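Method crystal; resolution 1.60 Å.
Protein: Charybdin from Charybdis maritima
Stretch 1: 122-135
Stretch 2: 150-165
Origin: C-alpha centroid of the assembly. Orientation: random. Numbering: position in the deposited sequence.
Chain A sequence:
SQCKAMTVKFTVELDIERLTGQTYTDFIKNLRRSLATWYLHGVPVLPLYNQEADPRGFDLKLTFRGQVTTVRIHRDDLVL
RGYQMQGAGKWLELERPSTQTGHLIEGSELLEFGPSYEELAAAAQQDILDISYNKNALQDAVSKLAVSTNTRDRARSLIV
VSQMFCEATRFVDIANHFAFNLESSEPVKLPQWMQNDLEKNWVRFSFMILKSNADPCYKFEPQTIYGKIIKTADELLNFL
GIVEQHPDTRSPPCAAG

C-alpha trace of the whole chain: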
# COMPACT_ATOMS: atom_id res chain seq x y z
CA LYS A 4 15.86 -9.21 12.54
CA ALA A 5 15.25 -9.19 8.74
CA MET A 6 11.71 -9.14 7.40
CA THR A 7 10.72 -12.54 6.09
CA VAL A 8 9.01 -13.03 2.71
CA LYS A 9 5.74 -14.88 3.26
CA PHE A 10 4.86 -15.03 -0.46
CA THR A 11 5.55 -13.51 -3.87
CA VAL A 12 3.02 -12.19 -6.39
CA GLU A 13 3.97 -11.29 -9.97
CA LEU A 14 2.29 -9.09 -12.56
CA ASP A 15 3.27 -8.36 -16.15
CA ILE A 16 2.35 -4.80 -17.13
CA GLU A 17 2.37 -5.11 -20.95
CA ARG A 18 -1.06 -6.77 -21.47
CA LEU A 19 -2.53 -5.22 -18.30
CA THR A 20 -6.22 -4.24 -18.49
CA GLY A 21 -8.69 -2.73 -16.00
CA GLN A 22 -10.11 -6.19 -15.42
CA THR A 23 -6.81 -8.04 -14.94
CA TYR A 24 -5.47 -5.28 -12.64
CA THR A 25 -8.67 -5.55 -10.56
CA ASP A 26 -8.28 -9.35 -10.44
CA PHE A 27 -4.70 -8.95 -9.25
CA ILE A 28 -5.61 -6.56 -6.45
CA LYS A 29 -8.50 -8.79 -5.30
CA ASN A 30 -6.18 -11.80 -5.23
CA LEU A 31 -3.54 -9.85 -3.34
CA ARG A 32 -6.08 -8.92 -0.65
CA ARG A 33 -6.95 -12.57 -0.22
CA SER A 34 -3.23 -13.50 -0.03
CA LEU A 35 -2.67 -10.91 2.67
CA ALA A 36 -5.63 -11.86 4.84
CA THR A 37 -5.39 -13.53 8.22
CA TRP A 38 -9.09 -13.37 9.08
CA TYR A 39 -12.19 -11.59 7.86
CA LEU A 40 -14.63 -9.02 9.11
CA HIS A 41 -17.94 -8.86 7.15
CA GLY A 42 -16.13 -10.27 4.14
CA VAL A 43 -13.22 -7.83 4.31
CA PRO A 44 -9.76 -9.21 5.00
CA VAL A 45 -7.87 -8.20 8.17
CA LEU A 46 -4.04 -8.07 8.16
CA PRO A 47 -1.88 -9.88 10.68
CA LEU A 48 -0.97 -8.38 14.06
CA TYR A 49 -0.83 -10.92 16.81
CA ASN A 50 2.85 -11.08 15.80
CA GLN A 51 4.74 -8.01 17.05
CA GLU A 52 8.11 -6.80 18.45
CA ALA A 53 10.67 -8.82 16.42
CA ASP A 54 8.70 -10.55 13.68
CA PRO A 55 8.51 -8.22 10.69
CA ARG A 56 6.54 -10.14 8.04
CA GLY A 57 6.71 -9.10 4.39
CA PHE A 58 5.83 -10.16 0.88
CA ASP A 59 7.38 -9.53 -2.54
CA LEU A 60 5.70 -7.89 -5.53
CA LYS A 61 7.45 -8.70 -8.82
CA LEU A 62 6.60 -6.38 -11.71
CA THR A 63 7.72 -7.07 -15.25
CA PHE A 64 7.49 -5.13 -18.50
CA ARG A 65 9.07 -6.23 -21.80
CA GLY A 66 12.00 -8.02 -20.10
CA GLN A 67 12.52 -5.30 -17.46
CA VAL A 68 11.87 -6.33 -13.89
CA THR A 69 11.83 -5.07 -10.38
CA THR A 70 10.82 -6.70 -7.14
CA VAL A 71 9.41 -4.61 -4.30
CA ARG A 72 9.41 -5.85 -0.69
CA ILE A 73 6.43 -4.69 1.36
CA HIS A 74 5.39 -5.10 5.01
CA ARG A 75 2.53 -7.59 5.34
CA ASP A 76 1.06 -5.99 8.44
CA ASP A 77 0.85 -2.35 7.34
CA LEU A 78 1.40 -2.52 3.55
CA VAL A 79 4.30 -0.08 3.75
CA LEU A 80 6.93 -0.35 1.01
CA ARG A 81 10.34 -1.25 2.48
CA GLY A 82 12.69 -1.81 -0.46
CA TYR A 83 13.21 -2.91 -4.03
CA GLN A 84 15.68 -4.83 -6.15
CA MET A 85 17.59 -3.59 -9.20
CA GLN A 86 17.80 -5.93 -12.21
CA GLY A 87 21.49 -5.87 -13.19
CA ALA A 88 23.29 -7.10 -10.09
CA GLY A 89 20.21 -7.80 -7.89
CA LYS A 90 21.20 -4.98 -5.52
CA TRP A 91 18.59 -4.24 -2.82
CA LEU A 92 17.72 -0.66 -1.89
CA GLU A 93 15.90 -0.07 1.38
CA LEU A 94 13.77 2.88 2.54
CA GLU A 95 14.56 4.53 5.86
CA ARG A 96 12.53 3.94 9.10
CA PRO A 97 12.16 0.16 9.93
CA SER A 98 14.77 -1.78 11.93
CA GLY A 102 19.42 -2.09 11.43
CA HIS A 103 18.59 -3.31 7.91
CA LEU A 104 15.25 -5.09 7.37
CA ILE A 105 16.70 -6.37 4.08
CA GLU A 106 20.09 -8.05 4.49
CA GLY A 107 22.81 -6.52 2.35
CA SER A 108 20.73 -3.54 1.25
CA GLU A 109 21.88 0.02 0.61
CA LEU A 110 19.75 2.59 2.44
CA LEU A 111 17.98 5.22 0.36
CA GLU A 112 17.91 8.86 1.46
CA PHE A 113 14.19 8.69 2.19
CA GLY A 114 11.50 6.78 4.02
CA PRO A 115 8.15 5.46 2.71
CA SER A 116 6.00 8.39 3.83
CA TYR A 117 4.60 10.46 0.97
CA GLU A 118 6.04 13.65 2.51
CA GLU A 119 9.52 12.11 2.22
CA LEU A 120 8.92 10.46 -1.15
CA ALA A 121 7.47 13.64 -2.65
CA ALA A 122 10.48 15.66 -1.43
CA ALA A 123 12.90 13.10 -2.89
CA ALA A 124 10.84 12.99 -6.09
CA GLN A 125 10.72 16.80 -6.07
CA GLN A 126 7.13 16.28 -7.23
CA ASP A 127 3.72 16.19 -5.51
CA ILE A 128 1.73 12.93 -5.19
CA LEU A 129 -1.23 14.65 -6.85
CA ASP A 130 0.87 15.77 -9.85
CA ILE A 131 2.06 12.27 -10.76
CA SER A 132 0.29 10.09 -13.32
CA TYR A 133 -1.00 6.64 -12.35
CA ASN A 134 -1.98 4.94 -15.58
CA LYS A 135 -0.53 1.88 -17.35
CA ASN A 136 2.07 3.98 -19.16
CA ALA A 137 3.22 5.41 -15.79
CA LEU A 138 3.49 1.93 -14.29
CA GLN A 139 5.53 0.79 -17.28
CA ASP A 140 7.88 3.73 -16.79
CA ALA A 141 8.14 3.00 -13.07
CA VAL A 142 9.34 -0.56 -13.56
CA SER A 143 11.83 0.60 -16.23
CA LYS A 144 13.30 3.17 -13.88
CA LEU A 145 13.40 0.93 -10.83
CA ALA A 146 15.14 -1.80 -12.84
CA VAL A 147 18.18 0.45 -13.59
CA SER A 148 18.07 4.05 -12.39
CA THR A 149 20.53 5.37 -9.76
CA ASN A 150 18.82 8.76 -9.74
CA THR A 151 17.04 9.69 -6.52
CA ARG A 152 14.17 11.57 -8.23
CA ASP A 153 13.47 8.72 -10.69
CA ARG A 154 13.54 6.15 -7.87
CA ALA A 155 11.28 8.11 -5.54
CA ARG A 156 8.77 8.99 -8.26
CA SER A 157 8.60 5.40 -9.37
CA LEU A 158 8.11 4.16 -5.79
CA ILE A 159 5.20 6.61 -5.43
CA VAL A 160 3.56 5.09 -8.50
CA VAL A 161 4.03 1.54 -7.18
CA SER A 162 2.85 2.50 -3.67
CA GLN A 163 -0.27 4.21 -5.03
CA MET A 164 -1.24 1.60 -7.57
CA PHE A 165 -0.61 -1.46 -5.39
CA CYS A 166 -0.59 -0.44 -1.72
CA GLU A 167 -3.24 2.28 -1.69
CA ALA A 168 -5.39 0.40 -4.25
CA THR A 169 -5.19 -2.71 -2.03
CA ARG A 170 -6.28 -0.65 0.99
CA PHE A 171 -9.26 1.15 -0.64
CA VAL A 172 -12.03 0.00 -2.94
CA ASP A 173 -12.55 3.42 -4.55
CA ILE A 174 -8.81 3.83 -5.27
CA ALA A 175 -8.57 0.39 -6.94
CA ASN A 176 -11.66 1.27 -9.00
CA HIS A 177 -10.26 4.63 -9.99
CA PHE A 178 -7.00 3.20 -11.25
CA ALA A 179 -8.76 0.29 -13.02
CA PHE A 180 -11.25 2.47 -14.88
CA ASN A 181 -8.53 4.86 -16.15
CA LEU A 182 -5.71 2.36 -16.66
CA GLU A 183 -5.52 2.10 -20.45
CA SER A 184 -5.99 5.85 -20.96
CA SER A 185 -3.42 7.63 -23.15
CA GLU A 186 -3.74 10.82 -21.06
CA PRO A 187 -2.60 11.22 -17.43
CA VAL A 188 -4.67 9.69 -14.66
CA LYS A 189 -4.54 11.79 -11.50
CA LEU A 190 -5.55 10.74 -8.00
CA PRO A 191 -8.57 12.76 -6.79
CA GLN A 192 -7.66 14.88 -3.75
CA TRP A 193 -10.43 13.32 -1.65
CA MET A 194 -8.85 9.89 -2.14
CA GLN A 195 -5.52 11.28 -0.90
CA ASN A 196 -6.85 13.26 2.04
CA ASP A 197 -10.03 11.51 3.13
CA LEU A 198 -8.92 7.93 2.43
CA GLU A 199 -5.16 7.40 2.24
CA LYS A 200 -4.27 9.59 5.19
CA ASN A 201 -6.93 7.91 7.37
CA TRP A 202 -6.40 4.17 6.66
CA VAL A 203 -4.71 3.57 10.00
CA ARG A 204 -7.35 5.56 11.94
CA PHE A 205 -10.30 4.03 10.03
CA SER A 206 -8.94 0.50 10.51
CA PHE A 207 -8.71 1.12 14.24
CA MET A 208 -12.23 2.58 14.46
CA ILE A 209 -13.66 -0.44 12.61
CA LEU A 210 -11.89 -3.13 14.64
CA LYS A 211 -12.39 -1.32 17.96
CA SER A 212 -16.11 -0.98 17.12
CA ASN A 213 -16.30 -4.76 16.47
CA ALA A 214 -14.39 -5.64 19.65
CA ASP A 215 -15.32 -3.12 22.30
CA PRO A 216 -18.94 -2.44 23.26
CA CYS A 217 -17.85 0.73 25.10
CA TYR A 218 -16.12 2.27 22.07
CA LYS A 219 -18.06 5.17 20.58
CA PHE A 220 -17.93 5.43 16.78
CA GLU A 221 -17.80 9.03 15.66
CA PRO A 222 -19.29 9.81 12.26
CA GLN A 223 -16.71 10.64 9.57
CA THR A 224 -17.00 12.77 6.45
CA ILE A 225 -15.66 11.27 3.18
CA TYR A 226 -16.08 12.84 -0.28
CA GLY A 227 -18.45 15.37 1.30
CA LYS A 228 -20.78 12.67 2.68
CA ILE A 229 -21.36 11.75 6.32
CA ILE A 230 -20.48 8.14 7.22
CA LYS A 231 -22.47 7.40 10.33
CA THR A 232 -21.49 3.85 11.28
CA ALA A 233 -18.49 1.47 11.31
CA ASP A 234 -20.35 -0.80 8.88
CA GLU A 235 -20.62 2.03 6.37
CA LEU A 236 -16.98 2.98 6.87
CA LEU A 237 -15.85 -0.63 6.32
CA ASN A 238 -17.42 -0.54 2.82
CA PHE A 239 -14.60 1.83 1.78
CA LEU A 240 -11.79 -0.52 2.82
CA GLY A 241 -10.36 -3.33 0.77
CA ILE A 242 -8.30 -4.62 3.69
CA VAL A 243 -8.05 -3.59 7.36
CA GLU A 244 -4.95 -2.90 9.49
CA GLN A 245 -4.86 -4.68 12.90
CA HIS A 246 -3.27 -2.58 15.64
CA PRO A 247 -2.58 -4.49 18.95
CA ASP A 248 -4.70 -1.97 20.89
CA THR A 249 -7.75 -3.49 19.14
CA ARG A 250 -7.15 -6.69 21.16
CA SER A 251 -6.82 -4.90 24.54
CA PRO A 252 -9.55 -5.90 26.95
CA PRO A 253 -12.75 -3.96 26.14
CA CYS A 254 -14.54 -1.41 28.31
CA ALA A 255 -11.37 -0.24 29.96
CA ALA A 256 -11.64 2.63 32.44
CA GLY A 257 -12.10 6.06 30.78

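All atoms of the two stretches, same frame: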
# COMPACT_ATOMS: atom_id res chain seq x y z
N ALA A 122 9.28 14.80 -1.50
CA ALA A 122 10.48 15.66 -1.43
C ALA A 122 11.63 15.08 -2.24
O ALA A 122 12.30 15.81 -2.94
CB ALA A 122 10.90 15.86 0.00
N ALA A 123 11.85 13.77 -2.12
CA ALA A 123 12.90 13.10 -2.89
C ALA A 123 12.57 13.12 -4.38
O ALA A 123 13.44 13.31 -5.22
CB ALA A 123 13.10 11.67 -2.41
N ALA A 124 11.29 12.92 -4.70
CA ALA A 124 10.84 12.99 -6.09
C ALA A 124 10.82 14.41 -6.64
O ALA A 124 10.78 14.62 -7.86
CB ALA A 124 9.46 12.37 -6.22
N GLN A 125 10.89 15.39 -5.74
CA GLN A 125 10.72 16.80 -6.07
C GLN A 125 9.44 17.01 -6.90
O GLN A 125 9.43 17.78 -7.86
CB GLN A 125 11.97 17.36 -6.74
CG GLN A 125 13.22 17.11 -5.89
CD GLN A 125 14.51 17.60 -6.52
OE1 GLN A 125 14.50 18.19 -7.60
NE2 GLN A 125 15.63 17.36 -5.83
N GLN A 126 8.39 16.30 -6.50
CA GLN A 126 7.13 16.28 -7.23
C GLN A 126 6.02 15.82 -6.29
O GLN A 126 6.23 14.89 -5.52
CB GLN A 126 7.21 15.34 -8.43
CG GLN A 126 5.95 15.36 -9.30
CD GLN A 126 6.15 14.74 -10.68
OE1 GLN A 126 7.17 14.12 -10.96
NE2 GLN A 126 5.17 14.93 -11.55
N ASP A 127 4.86 16.48 -6.38
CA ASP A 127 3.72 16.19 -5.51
C ASP A 127 2.99 14.90 -5.92
O ASP A 127 2.89 14.58 -7.11
CB ASP A 127 2.74 17.36 -5.54
CG ASP A 127 3.35 18.65 -5.01
OD1 ASP A 127 3.04 19.74 -5.58
OD2 ASP A 127 4.13 18.59 -4.03
N ILE A 128 2.47 14.17 -4.93
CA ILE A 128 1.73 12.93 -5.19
C ILE A 128 0.58 13.18 -6.16
O ILE A 128 0.32 12.37 -7.05
CB ILE A 128 1.23 12.26 -3.86
CG1 ILE A 128 2.23 11.23 -3.36
CG2 ILE A 128 -0.10 11.52 -4.04
CD1 ILE A 128 3.59 11.75 -3.13
N LEU A 129 -0.09 14.31 -6.01
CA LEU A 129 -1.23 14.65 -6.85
C LEU A 129 -0.86 15.09 -8.26
O LEU A 129 -1.76 15.23 -9.10
CB LEU A 129 -2.10 15.72 -6.16
CG LEU A 129 -2.74 15.29 -4.84
CD1 LEU A 129 -3.60 16.42 -4.27
CD2 LEU A 129 -3.58 14.01 -4.96
N ASP A 130 0.43 15.29 -8.54
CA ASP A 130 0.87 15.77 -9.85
C ASP A 130 1.54 14.67 -10.66
O ASP A 130 2.11 14.91 -11.73
CB ASP A 130 1.82 16.97 -9.67
CG ASP A 130 1.10 18.25 -9.25
OD1 ASP A 130 -0.11 18.41 -9.57
OD2 ASP A 130 1.74 19.11 -8.61
N ILE A 131 1.48 13.45 -10.13
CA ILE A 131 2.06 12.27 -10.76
C ILE A 131 0.96 11.47 -11.44
O ILE A 131 -0.17 11.39 -10.95
CB ILE A 131 2.79 11.42 -9.69
CG1 ILE A 131 4.03 12.16 -9.20
CG2 ILE A 131 3.14 10.02 -10.21
CD1 ILE A 131 4.69 11.55 -8.00
N SER A 132 1.28 10.86 -12.58
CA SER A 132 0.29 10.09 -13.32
C SER A 132 0.33 8.64 -12.91
O SER A 132 1.41 8.09 -12.68
CB SER A 132 0.52 10.20 -14.83
OG SER A 132 -0.45 9.42 -15.52
N TYR A 133 -0.85 8.01 -12.84
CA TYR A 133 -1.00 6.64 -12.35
C TYR A 133 -1.74 5.75 -13.33
O TYR A 133 -2.66 5.03 -12.95
CB TYR A 133 -1.73 6.63 -11.02
CG TYR A 133 -1.06 7.47 -9.98
CD1 TYR A 133 -1.62 8.66 -9.54
CD2 TYR A 133 0.13 7.07 -9.41
CE1 TYR A 133 -0.99 9.42 -8.58
CE2 TYR A 133 0.75 7.81 -8.45
CZ TYR A 133 0.19 8.99 -8.03
OH TYR A 133 0.83 9.74 -7.08
N ASN A 134 -1.37 5.82 -14.59
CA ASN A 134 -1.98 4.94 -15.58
C ASN A 134 -1.00 3.81 -15.95
O ASN A 134 0.07 3.67 -15.36
CB ASN A 134 -2.47 5.74 -16.79
CG ASN A 134 -1.37 6.43 -17.54
OD1 ASN A 134 -0.18 6.25 -17.26
ND2 ASN A 134 -1.76 7.22 -18.55
N LYS A 135 -1.36 3.00 -16.94
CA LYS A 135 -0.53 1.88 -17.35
C LYS A 135 0.83 2.35 -17.87
O LYS A 135 1.87 1.76 -17.56
CB LYS A 135 -1.25 1.07 -18.44
CG LYS A 135 -0.55 -0.16 -18.92
CD LYS A 135 -1.42 -0.85 -19.95
CE LYS A 135 -0.78 -2.09 -20.54
NZ LYS A 135 -1.73 -2.78 -21.48
N ASN A 150 19.21 7.39 -9.98
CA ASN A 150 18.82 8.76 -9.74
C ASN A 150 17.75 8.81 -8.67
O ASN A 150 16.72 8.14 -8.78
CB ASN A 150 18.30 9.38 -11.03
CG ASN A 150 17.88 10.82 -10.85
OD1 ASN A 150 16.71 11.10 -10.64
ND2 ASN A 150 18.83 11.75 -10.92
N THR A 151 17.98 9.61 -7.64
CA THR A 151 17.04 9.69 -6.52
C THR A 151 15.64 10.08 -6.94
O THR A 151 14.68 9.46 -6.49
CB THR A 151 17.55 10.68 -5.45
OG1 THR A 151 18.78 10.17 -4.93
CG2 THR A 151 16.55 10.84 -4.32
N ARG A 152 15.50 11.13 -7.75
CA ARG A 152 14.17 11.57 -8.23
C ARG A 152 13.40 10.45 -8.94
O ARG A 152 12.22 10.22 -8.64
CB ARG A 152 14.26 12.74 -9.20
CG ARG A 152 14.51 14.09 -8.61
CD ARG A 152 13.84 15.14 -9.50
NE ARG A 152 14.69 16.28 -9.77
CZ ARG A 152 14.43 17.20 -10.70
NH1 ARG A 152 13.33 17.12 -11.45
NH2 ARG A 152 15.28 18.21 -10.88
N ASP A 153 14.07 9.79 -9.90
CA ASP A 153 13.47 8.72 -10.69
C ASP A 153 13.02 7.59 -9.76
O ASP A 153 11.92 7.02 -9.93
CB ASP A 153 14.47 8.10 -11.66
CG ASP A 153 14.79 8.96 -12.88
OD1 ASP A 153 14.09 9.94 -13.16
OD2 ASP A 153 15.78 8.62 -13.58
N ARG A 154 13.87 7.25 -8.79
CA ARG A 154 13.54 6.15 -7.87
C ARG A 154 12.34 6.50 -7.02
O ARG A 154 11.39 5.71 -6.91
CB ARG A 154 14.72 5.83 -6.96
CG ARG A 154 15.92 5.25 -7.69
CD ARG A 154 17.12 5.21 -6.74
NE ARG A 154 18.14 4.27 -7.22
CZ ARG A 154 19.23 3.91 -6.55
NH1 ARG A 154 19.55 4.47 -5.39
NH2 ARG A 154 20.02 2.97 -7.05
N ALA A 155 12.37 7.69 -6.43
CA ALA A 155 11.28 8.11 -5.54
C ALA A 155 9.96 8.25 -6.30
O ALA A 155 8.90 7.80 -5.82
CB ALA A 155 11.64 9.40 -4.86
N ARG A 156 9.99 8.82 -7.49
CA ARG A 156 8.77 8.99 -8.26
C ARG A 156 8.17 7.63 -8.59
O ARG A 156 6.96 7.39 -8.48
CB ARG A 156 9.02 9.75 -9.56
CG ARG A 156 7.73 10.06 -10.32
CD ARG A 156 8.03 10.75 -11.65
NE ARG A 156 6.84 11.40 -12.20
CZ ARG A 156 5.83 10.76 -12.78
NH1 ARG A 156 4.78 11.44 -13.25
NH2 ARG A 156 5.87 9.43 -12.89
N SER A 157 9.03 6.71 -9.00
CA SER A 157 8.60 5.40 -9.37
C SER A 157 8.01 4.64 -8.18
O SER A 157 7.04 3.89 -8.34
CB SER A 157 9.76 4.64 -9.98
OG SER A 157 10.20 5.29 -11.16
N LEU A 158 8.64 4.78 -7.01
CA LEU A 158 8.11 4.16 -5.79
C LEU A 158 6.75 4.74 -5.37
O LEU A 158 5.88 4.00 -4.87
CB LEU A 158 9.14 4.25 -4.65
CG LEU A 158 10.39 3.38 -4.84
CD1 LEU A 158 11.48 3.71 -3.79
CD2 LEU A 158 10.09 1.86 -4.80
N ILE A 159 6.52 6.03 -5.65
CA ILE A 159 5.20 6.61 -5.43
C ILE A 159 4.16 5.91 -6.32
O ILE A 159 3.08 5.55 -5.86
CB ILE A 159 5.18 8.13 -5.70
CG1 ILE A 159 6.04 8.84 -4.67
CG2 ILE A 159 3.77 8.65 -5.65
CD1 ILE A 159 6.40 10.24 -5.01
N VAL A 160 4.50 5.73 -7.60
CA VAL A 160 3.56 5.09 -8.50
C VAL A 160 3.24 3.66 -8.02
O VAL A 160 2.07 3.25 -7.96
CB VAL A 160 4.11 5.09 -9.96
CG1 VAL A 160 3.26 4.23 -10.84
CG2 VAL A 160 4.15 6.52 -10.48
N VAL A 161 4.27 2.89 -7.67
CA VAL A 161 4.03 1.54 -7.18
C VAL A 161 3.22 1.55 -5.87
O VAL A 161 2.24 0.79 -5.70
CB VAL A 161 5.34 0.79 -6.99
CG1 VAL A 161 5.11 -0.51 -6.24
CG2 VAL A 161 6.02 0.57 -8.35
N SER A 162 3.58 2.41 -4.93
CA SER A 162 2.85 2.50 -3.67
C SER A 162 1.38 2.84 -3.90
O SER A 162 0.50 2.25 -3.27
CB SER A 162 3.49 3.53 -2.75
OG SER A 162 2.88 3.49 -1.46
N GLN A 163 1.10 3.81 -4.77
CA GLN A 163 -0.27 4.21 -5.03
C GLN A 163 -1.04 3.10 -5.71
O GLN A 163 -2.14 2.71 -5.28
CB GLN A 163 -0.33 5.48 -5.84
CG GLN A 163 0.13 6.72 -5.12
CD GLN A 163 -0.87 7.16 -4.08
OE1 GLN A 163 -2.07 6.92 -4.22
NE2 GLN A 163 -0.38 7.79 -3.01
N MET A 164 -0.48 2.55 -6.77
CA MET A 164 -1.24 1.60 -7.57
C MET A 164 -1.35 0.20 -7.00
O MET A 164 -2.21 -0.57 -7.44
CB MET A 164 -0.69 1.57 -9.00
CG MET A 164 -0.77 2.90 -9.65
SD MET A 164 -0.26 2.94 -11.40
CE MET A 164 -1.68 2.16 -12.18
N PHE A 165 -0.50 -0.14 -6.04
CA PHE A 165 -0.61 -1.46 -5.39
C PHE A 165 -0.98 -1.33 -3.93
O PHE A 165 -1.99 -1.91 -3.52
CB PHE A 165 0.64 -2.28 -5.67
CG PHE A 165 0.75 -2.61 -7.13
CD1 PHE A 165 0.01 -3.64 -7.65
CD2 PHE A 165 1.48 -1.81 -7.98
CE1 PHE A 165 0.02 -3.93 -9.00
CE2 PHE A 165 1.50 -2.09 -9.35
CZ PHE A 165 0.77 -3.15 -9.86

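This contact is a largely apolar packing of one helix, 151-165, against the end of another helix and the irregular chain that follows it, with a single hydrogen bond between the two stretches at its partly exposed margin. It buries 817 Å², counted over both sides.

The closest backbone approach lies where the first helix ends: the CA atoms of Ala124 and Arg152 are 4.2 Å apart. Alanines suit so close an approach: their single methyl groups fill the space between the backbones, while the CA-to-CB bond of Arg152 points sideways. Ala123 CB lies 3.6 Å from Ala155 CB, while the side chain of Ala124 fits as a knob among Arg152, Ala155, Arg156 and Ile159. Backbone atoms take part directly: Ala123 O approaches Arg152 CA at 3.6 Å, with an angle of 148° at the hydrogen, a CA-H...O contact.

Gln125 then leaves the helix with positive phi, and the chain runs on beside the second helix at a greater distance; the CA atoms of Ile128 and Ile159 are 7.2 Å apart. Larger side chains fill this wider gap. Ile159, whose CA-to-CB bond points toward the first stretch, is a center of the packing: its CD1 lies 3.7 Å from Ile128 CD1, 3.7 Å from Ile131 CD1 and 3.9 Å from Ala124 CB. Branched aliphatic residues suit this buried place because they offer methyl groups and leave no polar group unpaired. Ile131 also reaches the next residue of the helix, its CG2 standing 3.7 Å from Val160 CG2.

Tyr133 combines apolar packing with a polar anchor. Its ring has Val160 CA at its edge, 3.9 Å from Tyr133 CE2, and the same CE2 atom is 3.6 Å from Gln163 CG, the aliphatic part of an otherwise polar side chain. The hydroxyl is satisfied within its own stretch: Tyr133 OH donates to Ile128 O at 2.7 Å, tying the 3-10 segment to the ring that packs on the helix. A phenol thus allows a polar atom to be buried at little cost. Farther along, the long, unbranched side chain of Met164 brings its end nearer than its CB direction alone would suggest, placing Met164 CE 3.1 Å from Tyr133 O and Met164 SD 4.0 Å from Tyr133 CB.

At the margin, Arg156 extends through a t, t, t chain to make the hydrogen bond across the contact, from Arg156 NE to Gln126 OE1 at 3.0 Å with an N-H...acceptor angle of 146°. Gln126 OE1 lies at the guanidinium edge, where N-H groups point, whereas Ile131 CG2 covers one face, 3.7 Å from Arg156 NH1. The arginine therefore serves both polar and apolar neighbors. The other atom of the same amide is used as well, Gln126 NE2 donating a weak hydrogen bond to Asp130 O at 3.1 Å.

Arg152 offers an instructive contrast. Gln125 OE1 is only 2.9 Å from Arg152 NE, yet it lies over a face of the guanidinium, so the angle is too poor for a hydrogen bond.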